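Local coordinates for novel protein similar to vertebrate potassium voltage-gated channel, subfamily H (Eag-related) family (Danio rerio, PDB 3UKN) that probably forms the pore of a voltage-gated delayed-rectifier potassium channel, represented here by its C-linker and cyclic nucleotide-binding homology domain, at residues M127-L130 against L136-L139; K75-L80 against I119-S124; D53-L58 against I97-F102. All blocks are in the same frame, centred on the assembly; numbering follows the deposited sequence.

Along the chain, contacts 2 and 3 interleave, each pairing a loop between helices with a strand of the five-stranded sheet, whereas contact 1 follows them both. The centres of contacts 2 and 3 lie about 14 Å apart, and the two meet where Ile98 packs on Lys75, Leu77 and Leu78. The mixed sheet joins them: strands 99-103 and 118-122 both pair with strand 168-174. Contact 1 belongs to the other, antiparallel sheet, its centre about 17 Å from that of contact 2 and 25 Å from that of contact 3; Met127 touches Val122, linking the successive strands 118-122 and 127-131. Contact 1 thus lies within the beta roll, while contacts 2 and 3 tie the preceding loops to it.

Contact 1. Residues M127-L130 against L136-L139; sequences MEVL and LAIL
Val129 packs against Leu139, Ala137 and Leu136 in an antiparallel beta hairpin of strands 127-131 and 134-139, part of the beta roll of the cyclic nucleotide-binding homology domain. Its two methyls divide the work: CG2 of Val129 meets CD1 of Leu139 at 3.8 Å and CB of Ala137 at 4.0 Å, while CG1 of Val129 lies 4.1 Å from CB of Leu136. That division follows from chi1 of -176°, which puts CG1 anti to the backbone N and leaves CG2 beside that nitrogen. Met127 joins Leu139 on this same face, but its sulfur end leads off toward Val122. The opposite face carries the non-hydrogen-bonded pair Glu128 and Ile138, which touch only loosely.

In the backbone, Met127 and Leu139 form a hydrogen-bonded pair with reciprocal N-H to O bonds, and Val129 N donates to Ala137 O. The strand segments run at 164° to each other. On its other edge strand 127-131 pairs with strand 161-164 through Glu128 and Leu130. Val129 and Leu136 also touch Tyr202, and Leu139 touches Thr201, so strand 200-203 lies against this face, consistent with the C-terminal strand that fills the nucleotide pocket in KCNH channels. Toward the turn, Leu136 N reaches Val129 O at 2.7 Å, approaching from above the carbonyl plane.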
loop_
_atom_site.group_PDB
_atom_site.type_symbol
_atom_site.label_atom_id
_atom_site.label_comp_id
_atom_site.label_asym_id
_atom_site.label_seq_id
_atom_site.Cartn_x
_atom_site.Cartn_y
_atom_site.Cartn_z
ATOM N N MET B 127 -9.172 -11.301 21.786
ATOM C CA MET B 127 -7.884 -11.722 21.257
ATOM C C MET B 127 -6.971 -12.050 22.407
ATOM O O MET B 127 -7.139 -11.536 23.514
ATOM C CB MET B 127 -7.244 -10.592 20.459
ATOM C CG MET B 127 -8.236 -9.698 19.756
ATOM S SD MET B 127 -7.374 -8.630 18.617
ATOM C CE MET B 127 -7.157 -9.750 17.242
ATOM N N GLU B 128 -5.989 -12.897 22.141
ATOM C CA GLU B 128 -5.002 -13.237 23.155
ATOM C C GLU B 128 -3.642 -12.655 22.773
ATOM O O GLU B 128 -3.303 -12.606 21.589
ATOM C CB GLU B 128 -4.912 -14.759 23.300
ATOM C CG GLU B 128 -4.618 -15.481 21.990
ATOM C CD GLU B 128 -4.618 -17.001 22.128
ATOM O OE1 GLU B 128 -4.666 -17.508 23.269
ATOM O OE2 GLU B 128 -4.570 -17.689 21.083
ATOM N N VAL B 129 -2.885 -12.183 23.762
ATOM C CA VAL B 129 -1.455 -11.928 23.560
ATOM C C VAL B 129 -0.695 -13.201 23.960
ATOM O O VAL B 129 -0.928 -13.755 25.031
ATOM C CB VAL B 129 -0.941 -10.732 24.382
ATOM C CG1 VAL B 129 0.525 -10.450 24.068
ATOM C CG2 VAL B 129 -1.780 -9.486 24.117
ATOM N N LEU B 130 0.178 -13.674 23.074
ATOM C CA LEU B 130 0.958 -14.895 23.287
ATOM C C LEU B 130 2.426 -14.582 23.102
ATOM O O LEU B 130 2.846 -14.216 22.008
ATOM C CB LEU B 130 0.600 -15.967 22.250
ATOM C CG LEU B 130 -0.805 -16.554 22.145
ATOM C CD1 LEU B 130 -0.784 -17.690 21.158
ATOM C CD2 LEU B 130 -1.276 -17.061 23.486
ATOM N N LEU B 136 -0.095 -13.904 27.604
ATOM C CA LEU B 136 0.212 -12.758 28.466
ATOM C C LEU B 136 -1.006 -11.901 28.846
ATOM O O LEU B 136 -1.004 -11.233 29.881
ATOM C CB LEU B 136 1.276 -11.860 27.822
ATOM C CG LEU B 136 2.649 -12.461 27.509
ATOM C CD1 LEU B 136 3.555 -11.425 26.827
ATOM C CD2 LEU B 136 3.303 -13.032 28.768
ATOM N N ALA B 137 -2.028 -11.903 27.994
ATOM C CA ALA B 137 -3.204 -11.064 28.205
ATOM C C ALA B 137 -4.391 -11.431 27.308
ATOM O O ALA B 137 -4.239 -12.107 26.283
ATOM C CB ALA B 137 -2.841 -9.607 28.020
ATOM N N ILE B 138 -5.576 -10.996 27.725
ATOM C CA ILE B 138 -6.791 -11.127 26.930
ATOM C C ILE B 138 -7.322 -9.745 26.574
ATOM O O ILE B 138 -7.641 -8.947 27.461
ATOM C CB ILE B 138 -7.893 -11.870 27.697
ATOM C CG1 ILE B 138 -7.485 -13.316 27.980
ATOM C CG2 ILE B 138 -9.194 -11.854 26.899
ATOM C CD1 ILE B 138 -7.602 -14.211 26.766
ATOM N N LEU B 139 -7.426 -9.471 25.276
ATOM C CA LEU B 139 -7.886 -8.172 24.792
ATOM C C LEU B 139 -9.332 -8.198 24.276
ATOM O O LEU B 139 -9.796 -9.191 23.704
ATOM C CB LEU B 139 -6.941 -7.657 23.708
ATOM C CG LEU B 139 -5.466 -7.630 24.114
ATOM C CD1 LEU B 139 -4.566 -7.235 22.955
ATOM C CD2 LEU B 139 -5.257 -6.688 25.281
#

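Contact 2. Residues K75-L80 against I119-S124; sequences KELLQL and IYFVCS
The Phe121 ring lies with one face against the backbone of Glu76 and Leu77. CA of Leu77 stands over the centre of that face, 4.0 Å from the ring centroid and 13° off its normal, a CH-pi contact made by the main chain. The Glu76 carbonyl carbon sits over the rim of the same face. Around the edge, CD2 of Leu80 comes within 4.0 Å of CE1 of Phe121 near the ring plane, and the sulfur of Cys123 lies in plane at another part of the rim. CB of Glu76 approaches CE2 of Phe121 at 3.6 Å.

Leu77 adds a second grip, its CD1 lying 3.5 Å from CB of Phe121. With chi1 of -172°, its CG is anti to the backbone N, which carries the branch past the ring to the base of the phenylalanine.

Gln171 of strand 168-174 hydrogen-bonds both OE1 of Glu76 and N of Leu77; the same residue pairs through its backbone with Phe121. Next in the chain, Cys123 and Ser124 both face Asp169, a classic beta bulge where the chain turns a corner. The whole joins an interhelical loop to an inner strand of the beta roll, the central element of the cyclic nucleotide-binding domain fold.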
loop_
_atom_site.group_PDB
_atom_site.type_symbol
_atom_site.label_atom_id
_atom_site.label_comp_id
_atom_site.label_asym_id
_atom_site.label_seq_id
_atom_site.Cartn_x
_atom_site.Cartn_y
_atom_site.Cartn_z
ATOM N N LYS B 75 -15.211 7.854 14.503
ATOM C CA LYS B 75 -14.400 6.657 14.679
ATOM C C LYS B 75 -14.096 6.340 16.148
ATOM O O LYS B 75 -13.474 7.140 16.848
ATOM C CB LYS B 75 -13.097 6.797 13.883
ATOM C CG LYS B 75 -13.296 6.758 12.353
ATOM C CD LYS B 75 -13.803 5.400 11.896
ATOM C CE LYS B 75 -14.571 5.505 10.587
ATOM N NZ LYS B 75 -14.990 4.166 10.089
ATOM N N GLU B 76 -14.514 5.154 16.592
ATOM C CA GLU B 76 -14.331 4.714 17.973
ATOM C C GLU B 76 -12.886 4.857 18.450
ATOM O O GLU B 76 -12.637 5.277 19.582
ATOM C CB GLU B 76 -14.801 3.270 18.155
ATOM C CG GLU B 76 -16.311 3.080 18.085
ATOM C CD GLU B 76 -16.850 2.973 16.658
ATOM O OE1 GLU B 76 -16.128 3.336 15.700
ATOM O OE2 GLU B 76 -18.009 2.520 16.498
ATOM N N LEU B 77 -11.940 4.520 17.582
ATOM C CA LEU B 77 -10.536 4.656 17.922
ATOM C C LEU B 77 -10.277 6.050 18.471
ATOM O O LEU B 77 -9.711 6.195 19.546
ATOM C CB LEU B 77 -9.648 4.356 16.709
ATOM C CG LEU B 77 -8.128 4.246 16.874
ATOM C CD1 LEU B 77 -7.545 3.190 15.934
ATOM C CD2 LEU B 77 -7.482 5.590 16.607
ATOM N N LEU B 78 -10.732 7.072 17.761
ATOM C CA LEU B 78 -10.411 8.446 18.119
ATOM C C LEU B 78 -11.199 8.973 19.309
ATOM O O LEU B 78 -11.041 10.135 19.678
ATOM C CB LEU B 78 -10.645 9.387 16.932
ATOM C CG LEU B 78 -9.677 9.245 15.769
ATOM C CD1 LEU B 78 -10.037 10.247 14.690
ATOM C CD2 LEU B 78 -8.228 9.402 16.255
ATOM N N GLN B 79 -12.063 8.153 19.894
ATOM C CA GLN B 79 -12.792 8.611 21.075
ATOM C C GLN B 79 -11.958 8.497 22.350
ATOM O O GLN B 79 -12.322 9.060 23.375
ATOM C CB GLN B 79 -14.130 7.884 21.219
ATOM C CG GLN B 79 -15.141 8.283 20.157
ATOM C CD GLN B 79 -16.234 7.254 19.978
ATOM O OE1 GLN B 79 -16.611 6.558 20.923
ATOM N NE2 GLN B 79 -16.742 7.141 18.757
ATOM N N LEU B 80 -10.827 7.803 22.279
ATOM C CA LEU B 80 -9.992 7.610 23.465
ATOM C C LEU B 80 -9.505 8.927 24.117
ATOM O O LEU B 80 -9.344 9.940 23.431
ATOM C CB LEU B 80 -8.793 6.729 23.117
ATOM C CG LEU B 80 -9.105 5.308 22.659
ATOM C CD1 LEU B 80 -7.900 4.688 21.926
ATOM C CD2 LEU B 80 -9.597 4.443 23.855
ATOM N N ILE B 119 -1.008 0.885 14.811
ATOM C CA ILE B 119 -1.669 0.650 16.090
ATOM C C ILE B 119 -3.086 0.210 15.779
ATOM O O ILE B 119 -3.681 0.670 14.802
ATOM C CB ILE B 119 -1.679 1.899 16.998
ATOM C CG1 ILE B 119 -2.466 3.027 16.364
ATOM C CG2 ILE B 119 -0.271 2.386 17.244
ATOM C CD1 ILE B 119 -2.385 4.319 17.173
ATOM N N TYR B 120 -3.611 -0.695 16.595
ATOM C CA TYR B 120 -4.911 -1.316 16.346
ATOM C C TYR B 120 -5.867 -1.083 17.515
ATOM O O TYR B 120 -5.455 -0.993 18.673
ATOM C CB TYR B 120 -4.742 -2.823 16.113
ATOM C CG TYR B 120 -3.759 -3.141 15.030
ATOM C CD1 TYR B 120 -4.187 -3.357 13.729
ATOM C CD2 TYR B 120 -2.400 -3.211 15.299
ATOM C CE1 TYR B 120 -3.284 -3.644 12.715
ATOM C CE2 TYR B 120 -1.489 -3.482 14.304
ATOM C CZ TYR B 120 -1.933 -3.704 13.006
ATOM O OH TYR B 120 -1.024 -3.973 11.998
ATOM N N PHE B 121 -7.148 -0.993 17.200
ATOM C CA PHE B 121 -8.163 -0.771 18.214
ATOM C C PHE B 121 -9.196 -1.869 18.032
ATOM O O PHE B 121 -9.681 -2.073 16.925
ATOM C CB PHE B 121 -8.786 0.626 18.021
ATOM C CG PHE B 121 -9.956 0.926 18.952
ATOM C CD1 PHE B 121 -9.750 1.542 20.179
ATOM C CD2 PHE B 121 -11.256 0.624 18.577
ATOM C CE1 PHE B 121 -10.822 1.827 21.040
ATOM C CE2 PHE B 121 -12.327 0.911 19.423
ATOM C CZ PHE B 121 -12.112 1.510 20.658
ATOM N N VAL B 122 -9.513 -2.597 19.105
ATOM C CA VAL B 122 -10.573 -3.616 19.059
ATOM C C VAL B 122 -11.982 -3.017 19.232
ATOM O O VAL B 122 -12.320 -2.563 20.319
ATOM C CB VAL B 122 -10.362 -4.682 20.157
ATOM C CG1 VAL B 122 -11.242 -5.908 19.909
ATOM C CG2 VAL B 122 -8.909 -5.086 20.226
ATOM N N CYS B 123 -12.800 -3.023 18.174
ATOM C CA CYS B 123 -14.213 -2.596 18.290
ATOM C C CYS B 123 -15.121 -3.713 18.792
ATOM O O CYS B 123 -16.121 -3.453 19.441
ATOM C CB CYS B 123 -14.794 -2.090 16.962
ATOM S SG CYS B 123 -13.870 -0.817 16.128
ATOM N N SER B 124 -14.801 -4.952 18.446
ATOM C CA SER B 124 -15.507 -6.092 19.014
ATOM C C SER B 124 -14.650 -7.339 18.894
ATOM O O SER B 124 -13.683 -7.371 18.132
ATOM C CB SER B 124 -16.849 -6.308 18.322
ATOM O OG SER B 124 -16.659 -6.392 16.926
#

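Contact 3. Residues D53-L58 against I97-F102; sequences DVSELL and IIKTSF
Lys99 brings its ammonium group to Asp53 and Ser55, and this charged grip is the centre of the contact. In the salt bridge, NZ of Lys99 lies 3.1 Å from OD2 of Asp53, meeting the oxygen from well above the carboxylate plane. The two side chains cross at about a right angle. A bend at chi2 of Lys99 (-89°), followed by an extended outer chain, brings the amine to the loop.

Among the hydrogen bonds, the shorter one made by the same nitrogen runs from NZ of Lys99 to the backbone O of Ser55, at 2.8 Å, here too from outside the plane, 44° above that of the carbonyl. The other carboxylate oxygen is occupied within the loop: OD1 of Asp53 accepts from N of Ser55 at 3.0 Å, which defines an Asx turn, and from OG of Ser55 at 2.9 Å, here on the syn lone pair. Strand 168-174 supports both sides, since the Tyr172 hydroxyl accepts from Asp53 N while the Tyr172 backbone pairs with Lys99.

Beyond these polar bonds there is one van der Waals touch: the CG2 methyl of Ile97 lies 3.9 Å from the carboxylate carbon CD of Glu56, at the end of a side chain extended beyond CG. Across the assembly, the loop also packs on a second subunit, Ser55 against its Arg17 and Val54 against its Val54.

In chemical terms, the lysine ammonium bridges a carboxylate oxygen and a backbone carbonyl, and the aspartate shares its two oxygens between strand and loop. The Asx turn limits rotation of the carboxylate, and the nearby ammonium would be expected to favour its ionised form. The two NZ bonds thus hold the loop after helix 32-45 to strand 99-103, outermost in the sheet within this chain.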
loop_
_atom_site.group_PDB
_atom_site.type_symbol
_atom_site.label_atom_id
_atom_site.label_comp_id
_atom_site.label_asym_id
_atom_site.label_seq_id
_atom_site.Cartn_x
_atom_site.Cartn_y
_atom_site.Cartn_z
ATOM N N ASP B 53 -3.853 -2.393 4.720
ATOM C CA ASP B 53 -4.179 -1.546 3.584
ATOM C C ASP B 53 -3.524 -0.194 3.788
ATOM O O ASP B 53 -3.880 0.513 4.732
ATOM C CB ASP B 53 -5.700 -1.389 3.492
ATOM C CG ASP B 53 -6.126 -0.403 2.417
ATOM O OD1 ASP B 53 -5.283 -0.055 1.565
ATOM O OD2 ASP B 53 -7.308 0.018 2.425
ATOM N N VAL B 54 -2.582 0.167 2.908
ATOM C CA VAL B 54 -1.835 1.424 3.040
ATOM C C VAL B 54 -2.260 2.496 2.041
ATOM O O VAL B 54 -1.691 3.593 2.004
ATOM C CB VAL B 54 -0.297 1.217 2.913
ATOM C CG1 VAL B 54 0.196 0.232 3.957
ATOM C CG2 VAL B 54 0.080 0.767 1.509
ATOM N N SER B 55 -3.263 2.180 1.232
ATOM C CA SER B 55 -3.781 3.133 0.257
ATOM C C SER B 55 -4.493 4.269 0.986
ATOM O O SER B 55 -4.884 4.116 2.141
ATOM C CB SER B 55 -4.750 2.442 -0.714
ATOM O OG SER B 55 -6.008 2.201 -0.101
ATOM N N GLU B 56 -4.679 5.394 0.298
ATOM C CA GLU B 56 -5.316 6.565 0.886
ATOM C C GLU B 56 -6.160 7.206 -0.204
ATOM O O GLU B 56 -5.651 7.992 -1.020
ATOM C CB GLU B 56 -4.241 7.539 1.405
ATOM C CG GLU B 56 -4.689 8.558 2.457
ATOM C CD GLU B 56 -3.564 9.521 2.894
ATOM O OE1 GLU B 56 -2.447 9.030 3.204
ATOM O OE2 GLU B 56 -3.800 10.764 2.934
ATOM N N LEU B 57 -7.450 6.869 -0.221
ATOM C CA LEU B 57 -8.343 7.256 -1.324
ATOM C C LEU B 57 -8.639 8.736 -1.348
ATOM O O LEU B 57 -9.029 9.275 -2.379
ATOM C CB LEU B 57 -9.679 6.508 -1.247
ATOM C CG LEU B 57 -9.821 5.098 -1.828
ATOM C CD1 LEU B 57 -11.030 4.421 -1.196
ATOM C CD2 LEU B 57 -9.929 5.107 -3.372
ATOM N N LEU B 58 -8.457 9.397 -0.209
ATOM C CA LEU B 58 -8.975 10.757 -0.036
ATOM C C LEU B 58 -7.871 11.794 -0.042
ATOM O O LEU B 58 -8.140 12.994 0.044
ATOM C CB LEU B 58 -9.776 10.861 1.264
ATOM C CG LEU B 58 -10.791 9.742 1.488
ATOM C CD1 LEU B 58 -11.452 9.906 2.828
ATOM C CD2 LEU B 58 -11.838 9.674 0.361
ATOM N N ILE B 97 -7.798 8.555 7.709
ATOM C CA ILE B 97 -6.829 7.495 7.394
ATOM C C ILE B 97 -7.039 6.255 8.271
ATOM O O ILE B 97 -6.203 5.356 8.310
ATOM C CB ILE B 97 -5.325 7.963 7.513
ATOM C CG1 ILE B 97 -4.963 8.321 8.970
ATOM C CG2 ILE B 97 -5.009 9.112 6.527
ATOM C CD1 ILE B 97 -3.481 8.687 9.198
ATOM N N ILE B 98 -8.167 6.206 8.969
ATOM C CA ILE B 98 -8.475 5.060 9.816
ATOM C C ILE B 98 -9.121 3.950 8.985
ATOM O O ILE B 98 -10.023 4.207 8.200
ATOM C CB ILE B 98 -9.428 5.456 10.994
ATOM C CG1 ILE B 98 -8.717 6.375 11.983
ATOM C CG2 ILE B 98 -9.961 4.225 11.705
ATOM C CD1 ILE B 98 -9.587 6.795 13.117
ATOM N N LYS B 99 -8.664 2.719 9.172
ATOM C CA LYS B 99 -9.157 1.571 8.414
ATOM C C LYS B 99 -9.759 0.575 9.377
ATOM O O LYS B 99 -9.591 0.696 10.592
ATOM C CB LYS B 99 -8.001 0.859 7.705
ATOM C CG LYS B 99 -7.065 1.767 6.940
ATOM C CD LYS B 99 -7.567 1.956 5.533
ATOM C CE LYS B 99 -6.582 2.776 4.716
ATOM N NZ LYS B 99 -7.120 2.987 3.342
ATOM N N THR B 100 -10.411 -0.441 8.823
ATOM C CA THR B 100 -11.046 -1.477 9.612
ATOM C C THR B 100 -10.834 -2.828 8.953
ATOM O O THR B 100 -10.596 -2.914 7.739
ATOM C CB THR B 100 -12.552 -1.229 9.708
ATOM O OG1 THR B 100 -13.101 -1.202 8.388
ATOM C CG2 THR B 100 -12.835 0.112 10.395
ATOM N N SER B 101 -10.910 -3.897 9.735
ATOM C CA SER B 101 -10.821 -5.231 9.159
ATOM C C SER B 101 -11.424 -6.251 10.091
ATOM O O SER B 101 -11.257 -6.156 11.307
ATOM C CB SER B 101 -9.370 -5.618 8.835
ATOM O OG SER B 101 -9.298 -6.933 8.282
ATOM N N PHE B 102 -12.137 -7.211 9.508
ATOM C CA PHE B 102 -12.617 -8.376 10.233
ATOM C C PHE B 102 -11.418 -9.277 10.421
ATOM O O PHE B 102 -10.450 -9.216 9.651
ATOM C CB PHE B 102 -13.700 -9.133 9.445
ATOM C CG PHE B 102 -14.986 -8.367 9.276
ATOM C CD1 PHE B 102 -16.002 -8.474 10.215
ATOM C CD2 PHE B 102 -15.186 -7.553 8.172
ATOM C CE1 PHE B 102 -17.187 -7.773 10.060
ATOM C CE2 PHE B 102 -16.366 -6.853 8.015
ATOM C CZ PHE B 102 -17.367 -6.962 8.960
#